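Local structure of zinc-binding protein TroA (Treponema pallidum, 1K0F) at residues L4-I9 against G50-I55; D14-I19 against K115-S120; R162-A167 against A213-S218; G243-D248 against V264-D269. The protein binds zinc with high affinity in the periplasm and delivers it to the membrane permease of the TroABC ABC transporter for import. One frame throughout, in Å; residues are numbered along the deposited sequence.

Contact 1. Residues L4-I9 against G50-I55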
loop_
_atom_site.group_PDB
_atom_site.type_symbol
_atom_site.label_atom_id
_atom_site.label_comp_id
_atom_site.label_asym_id
_atom_site.label_seq_id
_atom_site.Cartn_x
_atom_site.Cartn_y
_atom_site.Cartn_z
ATOM N N LEU A 4 -2.657 21.735 10.309
ATOM C CA LEU A 4 -1.994 20.464 10.517
ATOM C C LEU A 4 -2.753 19.294 9.932
ATOM O O LEU A 4 -3.845 18.971 10.384
ATOM C CB LEU A 4 -1.802 20.214 12.009
ATOM C CG LEU A 4 -1.119 18.887 12.320
ATOM C CD1 LEU A 4 0.239 18.862 11.640
ATOM C CD2 LEU A 4 -0.976 18.710 13.822
ATOM N N VAL A 5 -2.174 18.662 8.919
ATOM C CA VAL A 5 -2.794 17.497 8.310
ATOM C C VAL A 5 -2.026 16.323 8.884
ATOM O O VAL A 5 -0.804 16.387 9.011
ATOM C CB VAL A 5 -2.626 17.478 6.774
ATOM C CG1 VAL A 5 -3.057 16.118 6.212
ATOM C CG2 VAL A 5 -3.438 18.605 6.151
ATOM N N VAL A 6 -2.720 15.258 9.252
ATOM C CA VAL A 6 -2.030 14.100 9.799
ATOM C C VAL A 6 -2.535 12.859 9.118
ATOM O O VAL A 6 -3.731 12.582 9.121
ATOM C CB VAL A 6 -2.244 13.953 11.319
ATOM C CG1 VAL A 6 -1.771 12.568 11.776
ATOM C CG2 VAL A 6 -1.467 15.045 12.067
ATOM N N THR A 7 -1.612 12.112 8.532
ATOM C CA THR A 7 -1.977 10.899 7.823
ATOM C C THR A 7 -1.296 9.675 8.417
ATOM O O THR A 7 -0.318 9.782 9.158
ATOM C CB THR A 7 -1.606 11.006 6.331
ATOM O OG1 THR A 7 -0.250 10.595 6.150
ATOM C CG2 THR A 7 -1.768 12.433 5.840
ATOM N N THR A 8 -1.824 8.511 8.068
ATOM C CA THR A 8 -1.298 7.258 8.552
ATOM C C THR A 8 -0.250 6.719 7.596
ATOM O O THR A 8 0.920 7.043 7.712
ATOM C CB THR A 8 -2.433 6.253 8.704
ATOM O OG1 THR A 8 -3.236 6.275 7.517
ATOM C CG2 THR A 8 -3.321 6.623 9.895
ATOM N N ILE A 9 -0.666 5.886 6.655
ATOM C CA ILE A 9 0.261 5.309 5.684
ATOM C C ILE A 9 0.866 6.389 4.785
ATOM O O ILE A 9 0.190 7.358 4.416
ATOM C CB ILE A 9 -0.452 4.273 4.814
ATOM C CG1 ILE A 9 -1.657 4.927 4.132
ATOM C CG2 ILE A 9 -0.910 3.112 5.678
ATOM C CD1 ILE A 9 -2.299 4.060 3.088
ATOM N N GLY A 50 -4.140 14.816 17.983
ATOM C CA GLY A 50 -4.909 15.703 18.835
ATOM C C GLY A 50 -5.003 17.126 18.331
ATOM O O GLY A 50 -6.017 17.790 18.536
ATOM N N ASN A 51 -3.954 17.596 17.662
ATOM C CA ASN A 51 -3.931 18.964 17.147
ATOM C C ASN A 51 -4.174 19.078 15.645
ATOM O O ASN A 51 -4.267 20.185 15.108
ATOM C CB ASN A 51 -2.593 19.621 17.482
ATOM C CG ASN A 51 -2.040 19.164 18.803
ATOM O OD1 ASN A 51 -2.719 19.227 19.829
ATOM N ND2 ASN A 51 -0.798 18.694 18.790
ATOM N N ALA A 52 -4.272 17.941 14.965
ATOM C CA ALA A 52 -4.495 17.951 13.526
ATOM C C ALA A 52 -5.803 18.634 13.174
ATOM O O ALA A 52 -6.771 18.583 13.924
ATOM C CB ALA A 52 -4.493 16.533 12.987
ATOM N N ASP A 53 -5.810 19.306 12.034
ATOM C CA ASP A 53 -7.005 19.970 11.549
ATOM C C ASP A 53 -7.633 19.012 10.550
ATOM O O ASP A 53 -8.827 19.076 10.265
ATOM C CB ASP A 53 -6.639 21.272 10.849
ATOM C CG ASP A 53 -5.841 22.182 11.724
ATOM O OD1 ASP A 53 -6.265 22.385 12.889
ATOM O OD2 ASP A 53 -4.805 22.688 11.256
ATOM N N LEU A 54 -6.803 18.115 10.029
ATOM C CA LEU A 54 -7.251 17.133 9.057
ATOM C C LEU A 54 -6.553 15.807 9.279
ATOM O O LEU A 54 -5.333 15.727 9.201
ATOM C CB LEU A 54 -6.949 17.631 7.644
ATOM C CG LEU A 54 -7.071 16.603 6.526
ATOM C CD1 LEU A 54 -8.528 16.202 6.397
ATOM C CD2 LEU A 54 -6.554 17.177 5.221
ATOM N N ILE A 55 -7.325 14.769 9.568
ATOM C CA ILE A 55 -6.753 13.446 9.764
ATOM C C ILE A 55 -7.132 12.587 8.565
ATOM O O ILE A 55 -8.303 12.513 8.182
ATOM C CB ILE A 55 -7.264 12.767 11.045
ATOM C CG1 ILE A 55 -6.618 13.412 12.273
ATOM C CG2 ILE A 55 -6.910 11.284 11.014
ATOM C CD1 ILE A 55 -7.202 12.926 13.583
#

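Contact 2. Residues D14-I19 against K115-S120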
loop_
_atom_site.group_PDB
_atom_site.type_symbol
_atom_site.label_atom_id
_atom_site.label_comp_id
_atom_site.label_asym_id
_atom_site.label_seq_id
_atom_site.Cartn_x
_atom_site.Cartn_y
_atom_site.Cartn_z
ATOM N N ASP A 14 1.788 11.090 0.613
ATOM C CA ASP A 14 2.314 11.457 -0.679
ATOM C C ASP A 14 1.284 12.274 -1.429
ATOM O O ASP A 14 1.598 13.324 -1.982
ATOM C CB ASP A 14 2.679 10.237 -1.499
ATOM C CG ASP A 14 3.368 10.609 -2.785
ATOM O OD1 ASP A 14 4.540 11.046 -2.720
ATOM O OD2 ASP A 14 2.738 10.487 -3.858
ATOM N N ALA A 15 0.049 11.794 -1.439
ATOM C CA ALA A 15 -1.007 12.506 -2.133
ATOM C C ALA A 15 -1.151 13.904 -1.544
ATOM O O ALA A 15 -1.398 14.869 -2.263
ATOM C CB ALA A 15 -2.294 11.749 -2.009
ATOM N N VAL A 16 -0.986 14.014 -0.233
ATOM C CA VAL A 16 -1.093 15.298 0.437
ATOM C C VAL A 16 0.029 16.216 -0.059
ATOM O O VAL A 16 -0.228 17.298 -0.570
ATOM C CB VAL A 16 -0.985 15.124 1.974
ATOM C CG1 VAL A 16 -0.721 16.460 2.646
ATOM C CG2 VAL A 16 -2.262 14.515 2.515
ATOM N N LYS A 17 1.270 15.760 0.097
ATOM C CA LYS A 17 2.449 16.508 -0.324
ATOM C C LYS A 17 2.299 17.132 -1.709
ATOM O O LYS A 17 2.516 18.330 -1.904
ATOM C CB LYS A 17 3.669 15.585 -0.326
ATOM C CG LYS A 17 4.095 15.139 1.057
ATOM C CD LYS A 17 5.570 14.847 1.117
ATOM C CE LYS A 17 5.818 13.356 1.250
ATOM N NZ LYS A 17 6.511 13.033 2.525
ATOM N N ASN A 18 1.922 16.299 -2.669
ATOM C CA ASN A 18 1.761 16.734 -4.044
ATOM C C ASN A 18 0.664 17.771 -4.202
ATOM O O ASN A 18 0.827 18.726 -4.959
ATOM C CB ASN A 18 1.471 15.531 -4.928
ATOM C CG ASN A 18 2.667 14.622 -5.080
ATOM O OD1 ASN A 18 3.626 14.958 -5.765
ATOM N ND2 ASN A 18 2.624 13.469 -4.432
ATOM N N ILE A 19 -0.442 17.573 -3.487
ATOM C CA ILE A 19 -1.600 18.473 -3.536
ATOM C C ILE A 19 -1.467 19.718 -2.659
ATOM O O ILE A 19 -1.475 20.834 -3.162
ATOM C CB ILE A 19 -2.913 17.753 -3.123
ATOM C CG1 ILE A 19 -3.152 16.547 -4.034
ATOM C CG2 ILE A 19 -4.080 18.721 -3.220
ATOM C CD1 ILE A 19 -4.023 15.491 -3.436
ATOM N N LYS A 115 -8.467 11.348 -4.699
ATOM C CA LYS A 115 -9.545 12.321 -4.894
ATOM C C LYS A 115 -10.024 12.765 -3.519
ATOM O O LYS A 115 -10.242 13.950 -3.268
ATOM C CB LYS A 115 -10.711 11.693 -5.677
ATOM C CG LYS A 115 -11.726 12.702 -6.223
ATOM C CD LYS A 115 -13.166 12.263 -5.988
ATOM C CE LYS A 115 -14.023 12.507 -7.215
ATOM N NZ LYS A 115 -14.649 11.230 -7.669
ATOM N N ALA A 116 -10.171 11.779 -2.637
ATOM C CA ALA A 116 -10.601 11.993 -1.262
ATOM C C ALA A 116 -9.613 12.919 -0.554
ATOM O O ALA A 116 -10.007 13.878 0.104
ATOM C CB ALA A 116 -10.683 10.651 -0.535
ATOM N N VAL A 117 -8.328 12.623 -0.689
ATOM C CA VAL A 117 -7.292 13.443 -0.074
ATOM C C VAL A 117 -7.410 14.889 -0.559
ATOM O O VAL A 117 -7.474 15.828 0.236
ATOM C CB VAL A 117 -5.904 12.925 -0.440
ATOM C CG1 VAL A 117 -4.854 13.822 0.160
ATOM C CG2 VAL A 117 -5.734 11.503 0.054
ATOM N N TYR A 118 -7.440 15.041 -1.879
ATOM C CA TYR A 118 -7.552 16.346 -2.503
ATOM C C TYR A 118 -8.755 17.105 -1.982
ATOM O O TYR A 118 -8.635 18.243 -1.542
ATOM C CB TYR A 118 -7.673 16.185 -4.015
ATOM C CG TYR A 118 -8.440 17.297 -4.709
ATOM C CD1 TYR A 118 -7.884 18.556 -4.846
ATOM C CD2 TYR A 118 -9.690 17.063 -5.256
ATOM C CE1 TYR A 118 -8.555 19.569 -5.521
ATOM C CE2 TYR A 118 -10.381 18.063 -5.939
ATOM C CZ TYR A 118 -9.804 19.315 -6.072
ATOM O OH TYR A 118 -10.459 20.294 -6.759
ATOM N N GLU A 119 -9.919 16.470 -2.039
ATOM C CA GLU A 119 -11.157 17.100 -1.588
ATOM C C GLU A 119 -11.188 17.379 -0.084
ATOM O O GLU A 119 -11.928 18.248 0.374
ATOM C CB GLU A 119 -12.361 16.236 -1.976
ATOM C CG GLU A 119 -12.823 16.444 -3.409
ATOM C CD GLU A 119 -13.948 15.516 -3.799
ATOM O OE1 GLU A 119 -14.452 15.646 -4.934
ATOM O OE2 GLU A 119 -14.324 14.661 -2.971
ATOM N N SER A 120 -10.404 16.630 0.685
ATOM C CA SER A 120 -10.347 16.830 2.129
ATOM C C SER A 120 -9.529 18.095 2.373
ATOM O O SER A 120 -9.888 18.956 3.185
ATOM C CB SER A 120 -9.656 15.643 2.800
ATOM O OG SER A 120 -10.599 14.690 3.239
#

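Contact 3. Residues R162-A167 against A213-S218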
loop_
_atom_site.group_PDB
_atom_site.type_symbol
_atom_site.label_atom_id
_atom_site.label_comp_id
_atom_site.label_asym_id
_atom_site.label_seq_id
_atom_site.Cartn_x
_atom_site.Cartn_y
_atom_site.Cartn_z
ATOM N N ARG A 162 3.840 -14.298 -14.468
ATOM C CA ARG A 162 3.156 -13.317 -13.637
ATOM C C ARG A 162 2.651 -13.862 -12.303
ATOM O O ARG A 162 1.787 -13.265 -11.676
ATOM C CB ARG A 162 1.991 -12.713 -14.414
ATOM C CG ARG A 162 2.398 -11.767 -15.533
ATOM C CD ARG A 162 1.154 -11.246 -16.250
ATOM N NE ARG A 162 1.390 -10.893 -17.648
ATOM C CZ ARG A 162 0.506 -11.065 -18.630
ATOM N NH1 ARG A 162 -0.689 -11.591 -18.378
ATOM N NH2 ARG A 162 0.816 -10.700 -19.868
ATOM N N VAL A 163 3.183 -14.993 -11.870
ATOM C CA VAL A 163 2.770 -15.572 -10.594
ATOM C C VAL A 163 3.646 -14.959 -9.510
ATOM O O VAL A 163 4.830 -15.279 -9.418
ATOM C CB VAL A 163 2.973 -17.102 -10.565
ATOM C CG1 VAL A 163 2.603 -17.647 -9.202
ATOM C CG2 VAL A 163 2.141 -17.763 -11.649
ATOM N N LEU A 164 3.085 -14.067 -8.702
ATOM C CA LEU A 164 3.873 -13.438 -7.646
ATOM C C LEU A 164 3.520 -13.907 -6.239
ATOM O O LEU A 164 2.361 -13.891 -5.826
ATOM C CB LEU A 164 3.748 -11.910 -7.726
ATOM C CG LEU A 164 4.057 -11.075 -6.477
ATOM C CD1 LEU A 164 5.549 -10.767 -6.379
ATOM C CD2 LEU A 164 3.255 -9.785 -6.554
ATOM N N VAL A 165 4.539 -14.332 -5.508
ATOM C CA VAL A 165 4.354 -14.778 -4.140
ATOM C C VAL A 165 5.145 -13.785 -3.298
ATOM O O VAL A 165 6.328 -13.548 -3.543
ATOM C CB VAL A 165 4.886 -16.216 -3.933
ATOM C CG1 VAL A 165 4.786 -16.599 -2.467
ATOM C CG2 VAL A 165 4.086 -17.196 -4.782
ATOM N N THR A 166 4.481 -13.193 -2.314
ATOM C CA THR A 166 5.115 -12.200 -1.464
ATOM C C THR A 166 4.889 -12.440 0.023
ATOM O O THR A 166 4.193 -13.376 0.412
ATOM C CB THR A 166 4.578 -10.812 -1.803
ATOM O OG1 THR A 166 3.168 -10.907 -2.034
ATOM C CG2 THR A 166 5.260 -10.265 -3.053
ATOM N N ALA A 167 5.479 -11.572 0.840
ATOM C CA ALA A 167 5.371 -11.637 2.299
ATOM C C ALA A 167 3.933 -11.843 2.810
ATOM O O ALA A 167 3.682 -12.765 3.591
ATOM C CB ALA A 167 5.968 -10.374 2.910
ATOM N N ALA A 213 11.602 -16.142 -8.679
ATOM C CA ALA A 213 11.756 -15.351 -7.477
ATOM C C ALA A 213 10.486 -15.080 -6.682
ATOM O O ALA A 213 9.392 -15.022 -7.223
ATOM C CB ALA A 213 12.432 -14.015 -7.830
ATOM N N ILE A 214 10.670 -14.923 -5.377
ATOM C CA ILE A 214 9.607 -14.599 -4.440
ATOM C C ILE A 214 10.099 -13.264 -3.879
ATOM O O ILE A 214 11.271 -12.938 -4.043
ATOM C CB ILE A 214 9.493 -15.668 -3.308
ATOM C CG1 ILE A 214 10.868 -15.986 -2.720
ATOM C CG2 ILE A 214 8.865 -16.944 -3.862
ATOM C CD1 ILE A 214 10.806 -16.680 -1.380
ATOM N N PHE A 215 9.236 -12.491 -3.225
ATOM C CA PHE A 215 9.669 -11.194 -2.715
ATOM C C PHE A 215 9.484 -10.904 -1.238
ATOM O O PHE A 215 8.561 -11.387 -0.591
ATOM C CB PHE A 215 8.994 -10.082 -3.511
ATOM C CG PHE A 215 9.279 -10.145 -4.976
ATOM C CD1 PHE A 215 8.787 -11.193 -5.746
ATOM C CD2 PHE A 215 10.083 -9.189 -5.580
ATOM C CE1 PHE A 215 9.098 -11.294 -7.098
ATOM C CE2 PHE A 215 10.404 -9.280 -6.940
ATOM C CZ PHE A 215 9.910 -10.336 -7.700
ATOM N N ILE A 216 10.386 -10.094 -0.706
ATOM C CA ILE A 216 10.313 -9.683 0.686
ATOM C C ILE A 216 9.447 -8.434 0.678
ATOM O O ILE A 216 8.957 -8.007 -0.366
ATOM C CB ILE A 216 11.713 -9.314 1.272
ATOM C CG1 ILE A 216 12.698 -9.026 0.145
ATOM C CG2 ILE A 216 12.251 -10.462 2.135
ATOM C CD1 ILE A 216 13.987 -8.448 0.617
ATOM N N GLU A 217 9.259 -7.841 1.842
ATOM C CA GLU A 217 8.464 -6.642 1.925
ATOM C C GLU A 217 9.003 -5.770 3.017
ATOM O O GLU A 217 9.512 -6.257 4.016
ATOM C CB GLU A 217 7.021 -6.988 2.201
ATOM C CG GLU A 217 6.291 -7.478 0.981
ATOM C CD GLU A 217 4.847 -7.751 1.274
ATOM O OE1 GLU A 217 4.198 -8.477 0.495
ATOM O OE2 GLU A 217 4.359 -7.236 2.298
ATOM N N SER A 218 8.884 -4.468 2.811
ATOM C CA SER A 218 9.376 -3.491 3.758
ATOM C C SER A 218 8.652 -3.475 5.101
ATOM O O SER A 218 9.243 -3.084 6.108
ATOM C CB SER A 218 9.292 -2.102 3.130
ATOM O OG SER A 218 8.368 -2.112 2.064
#

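Contact 4. Residues G243-D248 against V264-D269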
loop_
_atom_site.group_PDB
_atom_site.type_symbol
_atom_site.label_atom_id
_atom_site.label_comp_id
_atom_site.label_asym_id
_atom_site.label_seq_id
_atom_site.Cartn_x
_atom_site.Cartn_y
_atom_site.Cartn_z
ATOM N N GLY A 243 13.620 -9.315 -4.692
ATOM C CA GLY A 243 13.657 -7.920 -4.340
ATOM C C GLY A 243 12.739 -7.700 -3.172
ATOM O O GLY A 243 11.892 -8.534 -2.874
ATOM N N GLU A 244 12.920 -6.580 -2.494
ATOM C CA GLU A 244 12.076 -6.254 -1.366
ATOM C C GLU A 244 10.974 -5.403 -1.913
ATOM O O GLU A 244 11.234 -4.441 -2.611
ATOM C CB GLU A 244 12.848 -5.467 -0.326
ATOM C CG GLU A 244 12.326 -5.677 1.063
ATOM C CD GLU A 244 12.846 -4.647 2.018
ATOM O OE1 GLU A 244 13.631 -3.788 1.573
ATOM O OE2 GLU A 244 12.474 -4.685 3.207
ATOM N N LEU A 245 9.736 -5.740 -1.602
ATOM C CA LEU A 245 8.657 -4.946 -2.127
ATOM C C LEU A 245 8.024 -4.052 -1.073
ATOM O O LEU A 245 8.178 -4.273 0.138
ATOM C CB LEU A 245 7.612 -5.860 -2.759
ATOM C CG LEU A 245 8.165 -6.785 -3.850
ATOM C CD1 LEU A 245 7.013 -7.492 -4.548
ATOM C CD2 LEU A 245 8.978 -5.984 -4.847
ATOM N N PHE A 246 7.336 -3.018 -1.545
ATOM C CA PHE A 246 6.654 -2.092 -0.659
ATOM C C PHE A 246 5.230 -2.574 -0.591
ATOM O O PHE A 246 4.530 -2.560 -1.596
ATOM C CB PHE A 246 6.687 -0.681 -1.230
ATOM C CG PHE A 246 8.037 -0.053 -1.188
ATOM C CD1 PHE A 246 8.622 0.262 0.030
ATOM C CD2 PHE A 246 8.749 0.153 -2.352
ATOM C CE1 PHE A 246 9.901 0.764 0.086
ATOM C CE2 PHE A 246 10.026 0.652 -2.309
ATOM C CZ PHE A 246 10.611 0.959 -1.090
ATOM N N SER A 247 4.803 -3.022 0.580
ATOM C CA SER A 247 3.443 -3.500 0.716
ATOM C C SER A 247 2.554 -2.382 1.226
ATOM O O SER A 247 1.861 -1.723 0.447
ATOM C CB SER A 247 3.383 -4.688 1.669
ATOM O OG SER A 247 4.497 -4.712 2.536
ATOM N N ASP A 248 2.573 -2.157 2.533
ATOM C CA ASP A 248 1.749 -1.109 3.111
ATOM C C ASP A 248 2.541 0.168 3.339
ATOM O O ASP A 248 1.958 1.232 3.536
ATOM C CB ASP A 248 1.153 -1.563 4.450
ATOM C CG ASP A 248 0.719 -3.023 4.443
ATOM O OD1 ASP A 248 0.115 -3.468 3.444
ATOM O OD2 ASP A 248 0.982 -3.724 5.450
ATOM N N VAL A 264 5.645 2.294 -6.149
ATOM C CA VAL A 264 4.992 1.346 -7.051
ATOM C C VAL A 264 5.870 1.038 -8.271
ATOM O O VAL A 264 5.834 -0.072 -8.821
ATOM C CB VAL A 264 3.630 1.891 -7.531
ATOM C CG1 VAL A 264 3.020 0.947 -8.541
ATOM C CG2 VAL A 264 2.706 2.071 -6.345
ATOM N N THR A 265 6.657 2.024 -8.697
ATOM C CA THR A 265 7.527 1.816 -9.831
ATOM C C THR A 265 8.546 0.807 -9.386
ATOM O O THR A 265 8.900 -0.101 -10.132
ATOM C CB THR A 265 8.249 3.098 -10.245
ATOM O OG1 THR A 265 7.306 3.993 -10.844
ATOM C CG2 THR A 265 9.327 2.783 -11.257
ATOM N N HIS A 266 9.016 0.963 -8.156
ATOM C CA HIS A 266 9.997 0.041 -7.627
ATOM C C HIS A 266 9.400 -1.345 -7.632
ATOM O O HIS A 266 10.057 -2.317 -7.999
ATOM C CB HIS A 266 10.367 0.376 -6.190
ATOM C CG HIS A 266 10.848 -0.810 -5.412
ATOM N ND1 HIS A 266 12.183 -1.132 -5.299
ATOM C CD2 HIS A 266 10.165 -1.811 -4.807
ATOM C CE1 HIS A 266 12.299 -2.276 -4.649
ATOM N NE2 HIS A 266 11.091 -2.709 -4.348
ATOM N N ASN A 267 8.148 -1.425 -7.207
ATOM C CA ASN A 267 7.462 -2.704 -7.124
ATOM C C ASN A 267 7.460 -3.461 -8.446
ATOM O O ASN A 267 8.105 -4.501 -8.562
ATOM C CB ASN A 267 6.034 -2.494 -6.599
ATOM C CG ASN A 267 5.960 -2.526 -5.059
ATOM O OD1 ASN A 267 6.984 -2.491 -4.365
ATOM N ND2 ASN A 267 4.742 -2.590 -4.531
ATOM N N ILE A 268 6.746 -2.946 -9.445
ATOM C CA ILE A 268 6.683 -3.594 -10.756
ATOM C C ILE A 268 8.066 -3.788 -11.364
ATOM O O ILE A 268 8.335 -4.804 -12.008
ATOM C CB ILE A 268 5.808 -2.783 -11.752
ATOM C CG1 ILE A 268 5.141 -3.736 -12.729
ATOM C CG2 ILE A 268 6.647 -1.772 -12.531
ATOM C CD1 ILE A 268 4.078 -4.566 -12.091
ATOM N N ASP A 269 8.956 -2.825 -11.164
ATOM C CA ASP A 269 10.288 -2.968 -11.715
ATOM C C ASP A 269 10.842 -4.235 -11.099
ATOM O O ASP A 269 10.979 -5.251 -11.762
ATOM C CB ASP A 269 11.155 -1.762 -11.334
ATOM C CG ASP A 269 10.858 -0.545 -12.189
ATOM O OD1 ASP A 269 9.774 -0.500 -12.793
ATOM O OD2 ASP A 269 11.709 0.368 -12.247
#

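Contact 1. Residues L4-I9 against G50-I55
V5 and L54 lie side by side and point the same way, V5 CG2 meeting L54 CD2 at 3.6 Å, on the face of the sheet covered by L121 and L124 of helix 107-124. On the other face, V6 sends CG2 back against A52 CB (3.5 Å); with CG1 anti to the backbone N (chi1 167°), CG2 is the branch turned to the small methyl. The branched residues V5 and V6 suit an extended chain, and A52, just past helix 43-51, is small enough to sit against V6. At the strand's start L4 lays its isobutyl group over the backbone of A52, CD2 coming within 3.6 Å of A52 CA.

Within the sheet the backbones bond. V6 N reaches L54 O at 2.7 Å, while L4 O accepts two donors, D53 N at 2.6 Å and L54 N at 3.1 Å, so the turn out of the helix is tied to the neighbouring strand. D53 also brings its carboxylate near L4 N, though the position of OD2 is less sure. Parallel pairing of V5 with L54 and V6 with I55, one chain leaving a helix to enter the sheet, is typical of the alternating beta/alpha sheets of metal-binding receptors of the TroA family.

Contact 2. Residues D14-I19 against K115-S120
The short helical segments D14-I19 and K115-S120 run in broadly the same direction, their axes 9.3 Å apart at closest approach and crossing at -49°. V117 is directed toward the partner helix and carries much of the packing. Its CG1 meets V16 CG2 at 3.6 Å, the two side chains crossing at about a right angle, and also approaches A15 CB at 3.9 Å; its CG2 reaches the same A15 methyl from the second branch. CG1 stands anti to the backbone N (chi1 178°), and the two methyls of V117 thereby share the alanine. A15 suits this place because a single methyl lets the branched valine come close to the helix.

One turn further on, I19 takes over. Its CD1 touches the root of Y118, 3.7 Å from CA and 3.8 Å from CB, whereas CG2 lies near the plane of the tyrosine ring at its edge, 4.1 Å from Y118 CD1. The aliphatic start of Y118 thus serves the apolar interface, while its ring stacks with Y136 and its OH hydrogen-bonds T133 OG1, both on helix 129-156. Branching at CB suits I19 to this place, since it gives the residue two arms, one for the tyrosine's backbone end and one for its ring edge.

V16 and V117 both also rest on L56 of strand 54-57, and helix 129-156 covers A15 and I19 through Y139 and F132. Two helices packed against one face of a parallel sheet, with small and branched apolar residues between them, are typical of the alpha/beta/alpha layering of the N-terminal lobe in solute-binding proteins of this family.

Contact 3. Residues R162-A167 against A213-S218
F215, E217 and A167 lose the most surface where strands 163-166 and 213-217 run side by side in the C-terminal alpha/beta lobe of this metal receptor. The two short strand axes diverge by 38°, 5.0 Å apart at closest approach, and the clear backbone link is F215 N to V165 O, a hydrogen bond of 3.1 Å.

The ring of F215 is met by L164, whose CD1 comes to 3.3 Å from F215 CD1, the two side chains crossing at about a right angle. Nearer its root, F215 CB takes T166 CG2 at 3.8 Å. A large flat ring suits this place because it bridges from the strands to T270 and I271 of helix 260-273, which cover it beyond the contact. On the other side of the strand pair V165 CB meets I214 CG2 at 4.0 Å, and branched residues there face L202, F205 and I206 of helix 196-208.

E217 behaves differently. CG stands anti to the carbonyl carbon (chi1 -78°) and the chain beyond it is extended, which carries the carboxylate past A167 to the zinc ligand H168. A167 is fitting here, since its lone methyl lets the glutamate lie close to the backbone where the chain turns a corner after strand 163-166. OE2 of the buried carboxylate hydrogen-bonds S247 OG and ND1 of H168; as a second-shell acceptor on ND1, E217 would orient the imidazole and probably make it more electron-rich. Against this group A167 CB packs directly, 3.3 Å from E217 CD, while OE1 lies equally close to T166 CB.

Contact 4. Residues G243-D248 against V264-D269
N267 and F246 form the tight part of this contact, with the asparagine amide joined to the backbone on both sides of one residue. F246 N donates to N267 OD1 at 2.9 Å, and N267 ND2 donates to F246 O at 2.9 Å; both bonds are nearly straight (173° and 175°), and each uses a lone pair in the carbonyl plane. An asparagine suits the place because its one amide offers acceptor and donor together, fixing its own rotation and gripping the chain two residues before the zinc ligand D248, where the strand runs out into the metal site.

Equally close, F246 turns the edge of its ring to the face of H266, a T-shaped pair with centroids 4.8 Å apart and planes at 67°. H266 NE2 hydrogen-bonds E244 O, though the modelled length is doubtfully short. The loose side is E244 itself: partly exposed, its side chain comes no nearer than 5.2 Å and its carboxylate bonds weakly to H222.

Inward, L245 is buried, its CD2 3.9 Å from H266 NE2, beside T270 and I271 of the same helix. Strand 240-245 pairs with strand 213-217 along one edge, while helix 260-273 lies over it and rests in turn on V150 of the long helix 129-156.

The four contacts divide between the two lobes. Contacts 1 and 2 lie in the N-terminal lobe, centres 12 Å apart, joined where V5 CG1 and V16 CG2 pack at 4.1 Å. Contacts 3 and 4 lie in the C-terminal lobe, centres 9 Å apart, sharing the sheet of strands 213-217 and 240-245 through I216 O and L245 N at 2.7 Å. Contacts 1 and 3 are 32 Å apart between centres, yet 4-9 and 243-248 touch across the cleft, I9 CG2 lying 4.0 Å from D248 O. There H37, H102, H168 and D248 form the zinc site, empty in this closed metal-free structure.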